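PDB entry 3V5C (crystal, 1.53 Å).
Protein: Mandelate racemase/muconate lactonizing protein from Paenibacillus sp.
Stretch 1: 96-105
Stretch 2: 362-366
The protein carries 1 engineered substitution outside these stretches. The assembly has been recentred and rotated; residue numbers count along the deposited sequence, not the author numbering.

Stretch 1, residues 96-105: EYPVLDWLGQ
Stretch 2 362-366: TPGFG

Residues 96-105 form part of a longer α-helix that extends beyond both ends of the stretch, and residues 362-366, from the same chain, form a tight loop against one side of it. The helix has phi/psi values mostly close to -62/-43, with Tyr97 at -72/-53, and a kink where the N atoms of Tyr97 and Pro98 lack bonds to the preceding turn. Regular i to i+4 bonding follows, from Leu100 N to Glu96 O (2.8 Å) through Gln105 N to Asp101 O (2.8 Å). The loop is a type II' β-turn from Pro363 to Gly366, closed by Gly366 N donating to Pro363 O at 3.1 Å. Its corner residues are Gly364 (63/-132) and Phe365 (-91/7), preceded by Thr362 (-78/163) and Pro363 (-63/150); Gly366 follows at 70/12. Together the stretches bury 345 Å².

The closest backbone approach is glycine against glycine, with Gly104 CA 3.7 Å from Gly364 CA and 3.5 Å from Gly364 N. From Pro363 to Phe365 the loop runs opposite to the helix, from its Gln105 end toward Tyr97. A CB on Gly104 would point toward the loop and lie 2.2 Å from Gly364 CA, a clash. Gly364 is equally constrained: its positive phi favours glycine, and a CB would fall 2.1 Å from Asp101 OD1 and 2.7 Å from Gln105 NE2. The absence of both side chains therefore lets the turn sit directly on the helix.

Asp101 anchors the turn. Its CA-to-CB bond points sideways, but chi1 of -172° (t) and chi2 of 48° bring OD1 to the loop, where it accepts a nearly straight hydrogen bond from Phe365 N (3.1 Å, 164°). The same oxygen accepts from Gln105 NE2 at 3.1 Å, one helical turn later, while OD2 is hydrogen-bonded elsewhere in the structure. Gln105 folds back with chi1 -55° (m), chi2 -58° (m) and chi3 -38°, a compact conformation that places its amide nitrogen between Asp101 and the loop. From there NE2 also makes a weak hydrogen bond to Pro363 O (3.2 Å, 121°), the carbonyl that closes the turn. Pro363, with a C-gamma exo ring, directs its CB toward the helix, 3.6 Å from Gly104 O and 3.7 Å from Gln105 OE1.

Phe365 supplies the largest covered area of any residue in the contact, 103 Å². Its CA-to-CB bond points sideways, yet chi1 of -71° (m) and chi2 of -80° carry the ring along the helix toward Tyr97. Tyr97 adopts chi1 -74° (m) and chi2 -65°, presenting its edge toward the Phe365 face in an offset edge-to-face pair, with centroids 5.6 Å apart and planes at 60°; Tyr97 CD1 lies 3.5 Å from Phe365 CZ. The Tyr97 hydroxyl is satisfied elsewhere. Leu100, with chi1 -74° (m) and chi2 167° (t), points its CA-to-CB bond toward the loop and adds apolar packing, Leu100 CB to Phe365 CE2, at 3.7 Å. Asp101 CB lies 4.0 Å from Phe365 CD2, so Asp101 meets Phe365 through carbon packing as well as its polar anchor.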

# COMPACT_ATOMS: atom_id res chain seq x y z
N GLU A 96 -12.58 -9.08 -5.30
CA GLU A 96 -12.02 -9.71 -4.10
C GLU A 96 -12.35 -8.89 -2.86
O GLU A 96 -12.64 -9.43 -1.79
CB GLU A 96 -10.51 -9.92 -4.18
CG GLU A 96 -9.67 -8.66 -4.23
CD GLU A 96 -8.20 -8.98 -4.46
OE1 GLU A 96 -7.46 -8.05 -4.75
OE2 GLU A 96 -7.82 -10.17 -4.34
N TYR A 97 -12.30 -7.57 -2.98
CA TYR A 97 -12.52 -6.76 -1.80
C TYR A 97 -13.98 -6.76 -1.35
O TYR A 97 -14.26 -7.05 -0.19
CB TYR A 97 -11.92 -5.34 -1.95
CG TYR A 97 -10.41 -5.34 -1.85
CD1 TYR A 97 -9.78 -5.69 -0.65
CD2 TYR A 97 -9.59 -5.02 -2.94
CE1 TYR A 97 -8.41 -5.71 -0.51
CE2 TYR A 97 -8.19 -5.02 -2.80
CZ TYR A 97 -7.62 -5.38 -1.58
OH TYR A 97 -6.25 -5.39 -1.39
N PRO A 98 -14.92 -6.44 -2.25
CA PRO A 98 -16.32 -6.60 -1.81
C PRO A 98 -16.64 -8.03 -1.32
O PRO A 98 -17.45 -8.18 -0.39
CB PRO A 98 -17.14 -6.29 -3.08
CG PRO A 98 -16.18 -5.51 -3.98
CD PRO A 98 -14.79 -5.96 -3.64
N VAL A 99 -16.07 -9.06 -1.93
CA VAL A 99 -16.36 -10.43 -1.47
C VAL A 99 -15.77 -10.71 -0.09
O VAL A 99 -16.44 -11.29 0.79
CB VAL A 99 -15.89 -11.48 -2.51
CG1 VAL A 99 -15.81 -12.86 -1.89
CG2 VAL A 99 -16.86 -11.48 -3.68
N LEU A 100 -14.54 -10.28 0.13
CA LEU A 100 -13.95 -10.47 1.45
C LEU A 100 -14.73 -9.68 2.51
O LEU A 100 -14.93 -10.16 3.63
CB LEU A 100 -12.47 -10.10 1.44
CG LEU A 100 -11.57 -11.12 0.73
CD1 LEU A 100 -10.20 -10.52 0.49
CD2 LEU A 100 -11.44 -12.38 1.57
N ASP A 101 -15.15 -8.47 2.18
CA ASP A 101 -15.93 -7.68 3.13
C ASP A 101 -17.23 -8.40 3.41
O ASP A 101 -17.67 -8.48 4.56
CB ASP A 101 -16.23 -6.30 2.56
CG ASP A 101 -16.87 -5.37 3.59
OD1 ASP A 101 -16.35 -5.30 4.71
OD2 ASP A 101 -17.89 -4.74 3.28
N TRP A 102 -17.84 -8.94 2.36
CA TRP A 102 -19.12 -9.64 2.48
C TRP A 102 -18.96 -10.81 3.44
O TRP A 102 -19.78 -10.97 4.35
CB TRP A 102 -19.64 -10.13 1.12
CG TRP A 102 -21.01 -10.73 1.24
CD1 TRP A 102 -22.20 -10.10 1.05
CD2 TRP A 102 -21.33 -12.08 1.60
NE1 TRP A 102 -23.25 -10.97 1.27
CE2 TRP A 102 -22.73 -12.20 1.61
CE3 TRP A 102 -20.55 -13.21 1.91
CZ2 TRP A 102 -23.38 -13.40 1.91
CZ3 TRP A 102 -21.20 -14.41 2.21
CH2 TRP A 102 -22.60 -14.49 2.21
N LEU A 103 -17.93 -11.63 3.24
CA LEU A 103 -17.69 -12.80 4.09
C LEU A 103 -17.52 -12.36 5.54
O LEU A 103 -18.05 -13.00 6.46
CB LEU A 103 -16.47 -13.62 3.61
CG LEU A 103 -16.63 -14.46 2.34
CD1 LEU A 103 -15.26 -14.96 1.86
CD2 LEU A 103 -17.58 -15.63 2.57
N GLY A 104 -16.80 -11.26 5.75
CA GLY A 104 -16.65 -10.69 7.08
C GLY A 104 -17.98 -10.27 7.68
O GLY A 104 -18.26 -10.57 8.84
N GLN A 105 -18.83 -9.61 6.89
CA GLN A 105 -20.15 -9.20 7.39
C GLN A 105 -21.00 -10.42 7.76
O GLN A 105 -21.62 -10.44 8.83
CB GLN A 105 -20.91 -8.33 6.38
CG GLN A 105 -20.15 -7.08 5.90
CD GLN A 105 -19.74 -6.14 7.02
OE1 GLN A 105 -20.48 -5.93 8.00
NE2 GLN A 105 -18.56 -5.57 6.90
N THR A 362 -13.83 -5.18 13.97
CA THR A 362 -15.18 -5.15 13.43
C THR A 362 -15.29 -5.95 12.12
O THR A 362 -14.29 -6.29 11.50
CB THR A 362 -15.62 -3.71 13.22
OG1 THR A 362 -14.57 -3.01 12.56
CG2 THR A 362 -15.85 -3.03 14.57
N PRO A 363 -16.52 -6.28 11.71
CA PRO A 363 -16.66 -7.22 10.59
C PRO A 363 -16.09 -6.71 9.27
O PRO A 363 -16.09 -5.49 9.00
CB PRO A 363 -18.19 -7.40 10.47
CG PRO A 363 -18.72 -7.04 11.84
CD PRO A 363 -17.82 -5.94 12.32
N GLY A 364 -15.64 -7.64 8.46
CA GLY A 364 -15.09 -7.34 7.14
C GLY A 364 -13.85 -6.48 7.26
O GLY A 364 -12.94 -6.77 8.06
N PHE A 365 -13.78 -5.42 6.48
CA PHE A 365 -12.63 -4.53 6.56
C PHE A 365 -12.83 -3.39 7.56
O PHE A 365 -11.99 -2.51 7.66
CB PHE A 365 -12.22 -3.97 5.18
CG PHE A 365 -11.61 -5.01 4.27
CD1 PHE A 365 -10.27 -5.38 4.40
CD2 PHE A 365 -12.37 -5.63 3.30
CE1 PHE A 365 -9.69 -6.34 3.57
CE2 PHE A 365 -11.82 -6.58 2.45
CZ PHE A 365 -10.47 -6.95 2.59
N GLY A 366 -13.92 -3.43 8.32
CA GLY A 366 -14.09 -2.45 9.39
C GLY A 366 -14.35 -1.03 8.91
O GLY A 366 -14.30 -0.09 9.69